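Long-range contacts in CaaX farnesyltransferase alpha subunit Ram2 (Aspergillus fumigatus, PDB 4L9P), which probably transfers farnesyl, and perhaps geranylgeranyl, groups to CaaX proteins as the alpha subunit of a heterodimer with the beta subunit Ram1: residues P51-A56 with S82-H87; S58-V63 with R75-I80; F282-V287 with E308-V313. The protein carries 1 engineered substitution. All coordinates share one frame; numbering follows the deposited sequence. Where two conformers were deposited one is given.

Contact 1 of 3, residues P51-A56 with S82-H87. With EDO (1,2-ethanediol), chain F.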
# COMPACT_ATOMS: atom_id res chain seq x y z
N PRO A 51 -31.01 -7.56 13.50
CA PRO A 51 -31.31 -8.80 14.23
C PRO A 51 -30.85 -10.07 13.47
O PRO A 51 -30.31 -11.00 14.11
CB PRO A 51 -32.84 -8.76 14.42
CG PRO A 51 -33.31 -7.57 13.61
CD PRO A 51 -32.18 -6.69 13.32
N GLU A 52 -30.98 -10.09 12.15
CA GLU A 52 -30.61 -11.29 11.40
C GLU A 52 -29.10 -11.55 11.50
O GLU A 52 -28.66 -12.69 11.63
CB GLU A 52 -30.98 -11.15 9.91
CG GLU A 52 -32.47 -11.08 9.67
CD GLU A 52 -33.08 -9.68 9.84
OE1 GLU A 52 -32.41 -8.73 10.33
OE2 GLU A 52 -34.27 -9.56 9.48
N TYR A 53 -28.31 -10.47 11.41
CA TYR A 53 -26.86 -10.62 11.47
C TYR A 53 -26.42 -10.95 12.90
O TYR A 53 -25.52 -11.78 13.09
CB TYR A 53 -26.21 -9.33 10.96
CG TYR A 53 -24.69 -9.38 10.83
CD1 TYR A 53 -24.08 -10.02 9.74
CD2 TYR A 53 -23.86 -8.83 11.82
CE1 TYR A 53 -22.73 -10.06 9.58
CE2 TYR A 53 -22.46 -8.82 11.66
CZ TYR A 53 -21.91 -9.46 10.55
OH TYR A 53 -20.56 -9.42 10.40
N LEU A 54 -27.03 -10.33 13.91
CA LEU A 54 -26.70 -10.68 15.30
C LEU A 54 -26.97 -12.17 15.53
O LEU A 54 -26.12 -12.88 16.10
CB LEU A 54 -27.53 -9.87 16.33
CG LEU A 54 -27.18 -8.42 16.59
CD1 LEU A 54 -28.29 -7.81 17.48
CD2 LEU A 54 -25.80 -8.42 17.26
N GLU A 55 -28.11 -12.66 15.07
CA GLU A 55 -28.44 -14.06 15.34
C GLU A 55 -27.49 -14.99 14.59
O GLU A 55 -26.90 -15.92 15.20
CB GLU A 55 -29.89 -14.39 14.93
CG GLU A 55 -30.17 -15.83 15.32
CD GLU A 55 -31.49 -16.36 14.91
OE1 GLU A 55 -31.87 -16.30 13.72
OE2 GLU A 55 -32.15 -16.90 15.79
N ALA A 56 -27.27 -14.74 13.30
CA ALA A 56 -26.42 -15.63 12.50
C ALA A 56 -25.02 -15.70 13.11
O ALA A 56 -24.40 -16.77 13.23
CB ALA A 56 -26.39 -15.17 11.01
N SER A 82 -23.58 -13.66 2.59
CA SER A 82 -24.60 -12.87 1.87
C SER A 82 -24.85 -11.53 2.57
O SER A 82 -25.16 -10.54 1.92
CB SER A 82 -25.92 -13.66 1.70
OG SER A 82 -26.74 -13.62 2.85
N MET A 83 -24.72 -11.49 3.89
CA MET A 83 -24.91 -10.24 4.64
C MET A 83 -23.67 -9.37 4.70
O MET A 83 -23.77 -8.14 4.70
CB MET A 83 -25.41 -10.52 6.06
CG MET A 83 -26.87 -11.03 6.06
SD MET A 83 -27.43 -11.35 7.75
CE MET A 83 -26.70 -12.92 8.04
N ASN A 84 -22.50 -10.00 4.76
CA ASN A 84 -21.22 -9.30 4.93
C ASN A 84 -20.09 -10.11 4.31
O ASN A 84 -19.48 -10.94 4.98
CB ASN A 84 -20.94 -9.06 6.40
CG ASN A 84 -19.62 -8.36 6.63
OD1 ASN A 84 -18.98 -7.89 5.67
ND2 ASN A 84 -19.19 -8.30 7.89
N PRO A 85 -19.83 -9.88 3.03
CA PRO A 85 -18.79 -10.68 2.36
C PRO A 85 -17.39 -10.23 2.80
O PRO A 85 -16.43 -10.89 2.43
CB PRO A 85 -18.99 -10.36 0.87
CG PRO A 85 -19.58 -9.03 0.86
CD PRO A 85 -20.52 -8.99 2.08
N ALA A 86 -17.27 -9.19 3.60
CA ALA A 86 -15.95 -8.79 4.13
C ALA A 86 -15.69 -9.35 5.54
O ALA A 86 -14.83 -8.86 6.28
CB ALA A 86 -15.83 -7.25 4.12
N HIS A 87 -16.40 -10.40 5.93
CA HIS A 87 -16.15 -11.05 7.23
C HIS A 87 -15.07 -12.08 7.00
O HIS A 87 -15.36 -13.20 6.56
CB HIS A 87 -17.48 -11.68 7.65
CG HIS A 87 -17.53 -12.17 9.06
ND1 HIS A 87 -16.73 -13.20 9.53
CD2 HIS A 87 -18.37 -11.85 10.08
CE1 HIS A 87 -17.04 -13.44 10.80
NE2 HIS A 87 -18.02 -12.61 11.17
C1 EDO F . -18.37 -14.52 14.47
O1 EDO F . -17.15 -14.51 13.68
C2 EDO F . -18.64 -13.07 14.91
O2 EDO F . -19.10 -12.30 13.79

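Contact 2 of 3, residues S58-V63 with R75-I80. With EDO (1,2-ethanediol), chain G.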
# COMPACT_ATOMS: atom_id res chain seq x y z
N SER A 58 -24.06 -15.10 16.18
CA SER A 58 -24.04 -15.80 17.46
C SER A 58 -24.02 -17.33 17.27
O SER A 58 -23.34 -18.06 18.00
CB SER A 58 -25.22 -15.32 18.33
OG SER A 58 -25.15 -13.90 18.54
N TYR A 59 -24.72 -17.82 16.25
CA TYR A 59 -24.61 -19.26 15.90
C TYR A 59 -23.22 -19.57 15.32
O TYR A 59 -22.66 -20.63 15.57
CB TYR A 59 -25.75 -19.69 14.92
CG TYR A 59 -27.01 -20.03 15.70
CD1 TYR A 59 -27.91 -19.04 16.05
CD2 TYR A 59 -27.18 -21.29 16.20
CE1 TYR A 59 -29.06 -19.35 16.83
CE2 TYR A 59 -28.29 -21.58 16.99
CZ TYR A 59 -29.20 -20.61 17.27
OH TYR A 59 -30.34 -20.88 18.03
N LEU A 60 -22.63 -18.63 14.55
CA LEU A 60 -21.30 -18.89 14.02
C LEU A 60 -20.27 -19.02 15.16
O LEU A 60 -19.38 -19.91 15.13
CB LEU A 60 -20.90 -17.74 13.05
CG LEU A 60 -19.57 -18.09 12.36
CD1 LEU A 60 -19.71 -19.25 11.39
CD2 LEU A 60 -18.95 -16.85 11.64
N ARG A 61 -20.38 -18.17 16.16
CA ARG A 61 -19.47 -18.29 17.30
C ARG A 61 -19.57 -19.69 17.92
O ARG A 61 -18.56 -20.31 18.24
CB ARG A 61 -19.77 -17.24 18.39
CG ARG A 61 -19.13 -15.90 18.08
CD ARG A 61 -19.23 -14.93 19.29
NE ARG A 61 -20.56 -14.39 19.28
CZ ARG A 61 -20.97 -13.30 18.65
NH1 ARG A 61 -20.13 -12.46 18.02
NH2 ARG A 61 -22.25 -13.03 18.71
N ALA A 62 -20.79 -20.20 18.05
CA ALA A 62 -20.97 -21.51 18.65
C ALA A 62 -20.40 -22.63 17.80
O ALA A 62 -19.75 -23.54 18.32
CB ALA A 62 -22.49 -21.77 18.91
N VAL A 63 -20.68 -22.64 16.50
CA VAL A 63 -20.15 -23.71 15.67
C VAL A 63 -18.62 -23.68 15.61
O VAL A 63 -17.98 -24.73 15.62
CB VAL A 63 -20.81 -23.84 14.26
CG1 VAL A 63 -22.25 -24.32 14.43
CG2 VAL A 63 -20.76 -22.56 13.46
N ARG A 75 -23.99 -23.95 5.31
CA ARG A 75 -25.10 -23.06 4.94
C ARG A 75 -25.07 -21.76 5.76
O ARG A 75 -25.23 -20.66 5.21
CB ARG A 75 -26.45 -23.75 5.18
CG ARG A 75 -26.75 -24.87 4.20
CD ARG A 75 -28.26 -25.29 4.27
NE ARG A 75 -28.78 -25.47 5.64
CZ ARG A 75 -28.72 -26.61 6.34
NH1 ARG A 75 -28.20 -27.72 5.81
NH2 ARG A 75 -29.23 -26.63 7.58
N LEU A 76 -24.69 -21.87 7.02
CA LEU A 76 -24.59 -20.69 7.88
C LEU A 76 -23.49 -19.73 7.33
O LEU A 76 -23.67 -18.51 7.29
CB LEU A 76 -24.19 -21.13 9.30
CG LEU A 76 -23.91 -19.99 10.28
CD1 LEU A 76 -25.06 -18.98 10.42
CD2 LEU A 76 -23.51 -20.53 11.65
N THR A 77 -22.36 -20.29 6.96
CA THR A 77 -21.31 -19.42 6.40
C THR A 77 -21.79 -18.72 5.12
O THR A 77 -21.45 -17.55 4.92
CB THR A 77 -20.00 -20.16 6.10
OG1 THR A 77 -20.12 -21.12 5.02
CG2 THR A 77 -19.38 -20.77 7.36
N GLY A 78 -22.56 -19.38 4.28
CA GLY A 78 -23.06 -18.74 3.07
C GLY A 78 -24.04 -17.62 3.41
O GLY A 78 -24.06 -16.56 2.74
N ASP A 79 -24.85 -17.85 4.47
CA ASP A 79 -25.82 -16.83 4.88
C ASP A 79 -25.07 -15.56 5.39
O ASP A 79 -25.38 -14.41 5.02
CB ASP A 79 -26.71 -17.41 5.99
CG ASP A 79 -27.88 -16.53 6.33
OD1 ASP A 79 -28.26 -15.67 5.50
OD2 ASP A 79 -28.42 -16.70 7.41
N ILE A 80 -24.05 -15.78 6.22
CA ILE A 80 -23.31 -14.64 6.74
C ILE A 80 -22.58 -13.92 5.62
O ILE A 80 -22.55 -12.70 5.59
CB ILE A 80 -22.31 -15.07 7.84
CG1 ILE A 80 -23.15 -15.49 9.09
CG2 ILE A 80 -21.36 -13.88 8.20
CD1 ILE A 80 -22.38 -16.14 10.17
C1 EDO G . -21.80 -9.50 15.69
O1 EDO G . -21.58 -10.75 16.33
C2 EDO G . -20.49 -8.85 15.32
O2 EDO G . -19.67 -9.72 14.52

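Contact 3 of 3, residues F282-V287 with E308-V313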
# COMPACT_ATOMS: atom_id res chain seq x y z
N PHE A 282 14.77 5.93 -31.68
CA PHE A 282 13.33 5.88 -31.47
C PHE A 282 12.91 7.02 -30.52
O PHE A 282 11.95 7.72 -30.78
CB PHE A 282 12.94 4.52 -30.87
CG PHE A 282 11.46 4.37 -30.62
CD1 PHE A 282 10.60 4.24 -31.68
CD2 PHE A 282 10.96 4.29 -29.31
CE1 PHE A 282 9.26 4.06 -31.50
CE2 PHE A 282 9.59 4.12 -29.10
CZ PHE A 282 8.74 3.99 -30.21
N ALA A 283 13.62 7.18 -29.40
CA ALA A 283 13.28 8.23 -28.43
C ALA A 283 13.43 9.60 -29.09
O ALA A 283 12.56 10.44 -28.93
CB ALA A 283 14.18 8.14 -27.18
N ARG A 284 14.51 9.83 -29.84
CA ARG A 284 14.68 11.12 -30.52
C ARG A 284 13.53 11.43 -31.47
O ARG A 284 13.25 12.61 -31.75
CB ARG A 284 15.96 11.12 -31.34
CG ARG A 284 17.23 11.00 -30.54
CD ARG A 284 18.47 11.03 -31.47
NE ARG A 284 18.99 12.39 -31.53
CZ ARG A 284 19.22 13.11 -32.64
NH1 ARG A 284 18.96 12.64 -33.87
NH2 ARG A 284 19.70 14.35 -32.51
N SER A 285 12.90 10.40 -32.05
CA SER A 285 11.82 10.65 -33.01
C SER A 285 10.62 11.41 -32.40
O SER A 285 9.80 11.95 -33.15
CB SER A 285 11.35 9.37 -33.71
OG SER A 285 10.62 8.50 -32.85
N PHE A 286 10.51 11.44 -31.06
CA PHE A 286 9.40 12.11 -30.39
C PHE A 286 9.81 13.50 -29.93
O PHE A 286 9.02 14.21 -29.30
CB PHE A 286 8.90 11.29 -29.19
CG PHE A 286 8.40 9.95 -29.57
CD1 PHE A 286 7.14 9.80 -30.11
CD2 PHE A 286 9.23 8.84 -29.50
CE1 PHE A 286 6.69 8.49 -30.54
CE2 PHE A 286 8.81 7.58 -29.91
CZ PHE A 286 7.53 7.40 -30.42
N VAL A 287 11.04 13.91 -30.24
CA VAL A 287 11.58 15.15 -29.68
C VAL A 287 12.23 15.86 -30.83
O VAL A 287 13.39 15.60 -31.11
CB VAL A 287 12.61 14.88 -28.48
CG1 VAL A 287 13.08 16.19 -27.87
CG2 VAL A 287 11.98 13.97 -27.38
N GLU A 308 12.89 11.65 -20.94
CA GLU A 308 13.57 11.00 -19.81
C GLU A 308 14.48 9.87 -20.30
O GLU A 308 15.58 9.65 -19.77
CB GLU A 308 12.52 10.43 -18.90
CG GLU A 308 13.16 9.81 -17.64
CD GLU A 308 12.07 9.20 -16.80
OE1 GLU A 308 10.95 8.99 -17.36
OE2 GLU A 308 12.30 8.92 -15.60
N TRP A 309 14.03 9.17 -21.34
CA TRP A 309 14.86 8.11 -21.92
C TRP A 309 16.17 8.69 -22.44
O TRP A 309 17.26 8.14 -22.16
CB TRP A 309 14.10 7.46 -23.08
CG TRP A 309 14.67 6.17 -23.53
CD1 TRP A 309 15.81 5.97 -24.24
CD2 TRP A 309 14.12 4.88 -23.27
NE1 TRP A 309 16.00 4.62 -24.46
CE2 TRP A 309 14.97 3.93 -23.86
CE3 TRP A 309 12.96 4.43 -22.60
CZ2 TRP A 309 14.71 2.56 -23.80
CZ3 TRP A 309 12.69 3.07 -22.54
CH2 TRP A 309 13.56 2.15 -23.14
N LEU A 310 16.06 9.80 -23.18
CA LEU A 310 17.28 10.47 -23.68
C LEU A 310 18.19 10.95 -22.55
O LEU A 310 19.41 10.86 -22.66
CB LEU A 310 16.91 11.62 -24.63
CG LEU A 310 16.30 11.08 -25.93
CD1 LEU A 310 15.68 12.18 -26.78
CD2 LEU A 310 17.26 10.19 -26.75
N ALA A 311 17.62 11.47 -21.46
CA ALA A 311 18.45 11.95 -20.37
C ALA A 311 19.28 10.78 -19.87
O ALA A 311 20.45 10.94 -19.57
CB ALA A 311 17.59 12.48 -19.27
N ASP A 312 18.64 9.61 -19.71
CA ASP A 312 19.38 8.45 -19.22
C ASP A 312 20.43 7.93 -20.20
O ASP A 312 21.54 7.55 -19.77
CB ASP A 312 18.43 7.31 -18.82
CG ASP A 312 17.62 7.64 -17.58
OD1 ASP A 312 18.02 8.52 -16.78
OD2 ASP A 312 16.58 7.00 -17.38
N VAL A 313 20.08 7.89 -21.50
CA VAL A 313 21.06 7.48 -22.50
C VAL A 313 22.31 8.38 -22.45
O VAL A 313 23.45 7.88 -22.45
CB VAL A 313 20.45 7.50 -23.92
CG1 VAL A 313 21.54 7.46 -24.99
CG2 VAL A 313 19.45 6.33 -24.08

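Contact 1 of 3, residues P51-A56 with S82-H87
Tyr53 and Asn84 meet where the helical hairpin of helices 51-65 and 71-83 borders the beta subunit Ram1. The tyrosine, from the start of the first helix, lies against the end of the second and the turn that follows it. Asn84 ND2 donates to Tyr53 OH at 3.1 Å with an N-H...O angle of 168°. The hydroxyl lies in the amide plane, although the amide and ring planes are turned 45° apart. Tyr53 CE1 also rests on Asn84 CB, 3.8 Å away. The other end of this amide is in use too: OD1 accepts from Ala86 N at 3.0 Å, forming an Asx turn in which the N-H approaches from well above the carbonyl plane. The bond to Ala86 N, within the type I turn from Asn84 to His87, restrains the amide that donates to the tyrosine.

At the root of the tyrosine, Met83 SD sits 5.4 Å from the Tyr53 ring centroid and close to the ring plane, a Met-aromatic contact at the edge. Its chain then bends at chi3 (-80°), and CE comes to 3.7 Å from Ala56 CB.

His87 approaches the phenol tip edge-on, with CD2 3.3 Å from Tyr53 OH in the imidazole plane. Its NE2 is hydrogen-bonded to O2 of an ethanediol at 2.9 Å, and the same diol reaches Gly195 O of Ram1. On the other nitrogen, ND1 bonds to Val90 N, making His87 the N-cap of helix 88-100.

With Asn84 donating to it, Tyr53 OH probably donates in turn to Asp148 OD2 of Ram1, so one buried hydroxyl links an Asx turn of the alpha subunit to a carboxylate of the beta subunit.

Contact 2 of 3, residues S58-V63 with R75-I80
Tyr59 meets Leu76 through CB, 4.1 Å from Leu76 CD2, while its ring leads away to Trp25, the two ring planes about 70° apart. The other flat group, the Arg61 guanidinium, takes no part in the packing on helix 71-83; at its edge, near its plane, lies O1 of an ethanediol, to which NH1 donates (2.8 Å, N-H...O 154°), and NH1 also reaches His194 O of the beta subunit Ram1.

Between the helices the contact is purely apolar. Leu76 CD2 is its focus. This methyl lies against the helix backbone, 3.6 Å from Leu60 N, and also touches Leu60 CD1 at 4.0 Å and Val63 CG2 at 3.9 Å. Leu60 has CG anti to its backbone N (chi1 -174°), and its side chain runs across both Leu76 and Ile80. Ile80 CD1 takes the adjoining position, 3.6 Å from Leu60 CB and 3.8 Å from Leu60 CD2. Leu60 is thus gripped by two methyls coming from successive turns of the facing helix.

The short segments run roughly antiparallel, their axes approaching to 10.5 Å, the two arms of a helical hairpin. Helix 88-100 closes over one side, with Tyr93 touching Leu60, Val63 and Thr77, while Tyr19 of helix 18-21 touches Leu76.

Contact 3 of 3, residues F282-V287 with E308-V313
Beside the point where Ala283 packs on Leu310, the carbonyl oxygen of Phe282 is held by two groups of one residue. Ser285 OG donates to Phe282 O at 2.6 Å, the donor tilted only 16° from the carbonyl plane, and Ser285 N adds a weak bond to the same oxygen. That hydroxyl also stands 3.5 Å above the ring plane of Phe286, offset toward the rim. Phe286 in turn lays CE2 over one face of the Phe282 ring. Together with the type I turn from Arg284 to Val287, these bonds shape the chain as it leaves the short helix 280-284.

The surface offered to helix 304-317 is apolar. Ala283 CB approaches Leu310 CD2 to 3.7 Å, and the small side chain lets the backbones come near, with Ala283 CA 6.6 Å from Leu310 CA. The same CB lies 4.0 Å from Trp309 CD1. Both methyls of Leu310 touch the other segment: CD2, besides Ala283, meets Arg284 CG at 3.9 Å, the two side chains crossing at about a right angle; CD1 lies by the Arg284 backbone and meets Val287 CG2 tip to tip at 4.2 Å.

Trp309 has its ring stacked on Trp279 and its NE1 bonded to Leu276 O, while both phenylalanines lean on helix 238-254. The short helix 280-284 thus packs through Ala283 on Leu310 and Trp309 of the longer helix 304-317, plain helix-helix packing within the all-helical architecture of the prenyltransferase alpha subunit.

Contacts 1 and 2 are two levels of one hairpin: both join helix 51-65 to helix 71-83, their centres lie 9 Å apart, and contact 2 is nested inside the loop that contact 1 closes. They touch directly, since Ala56 O packs on Leu76 and Ile80, and His87 packs on Leu60. Contact 3 comes later in the chain, using helices 280-284 and 304-317, with its centre about 57 Å from that of contact 1 and about 60 Å from that of contact 2. The hairpin of contacts 1 and 2 and the packing of contact 3 therefore lie on opposite sides of an extended, all-helical subunit, in keeping with the crescent that prenyltransferase alpha subunits wrap around their beta partner.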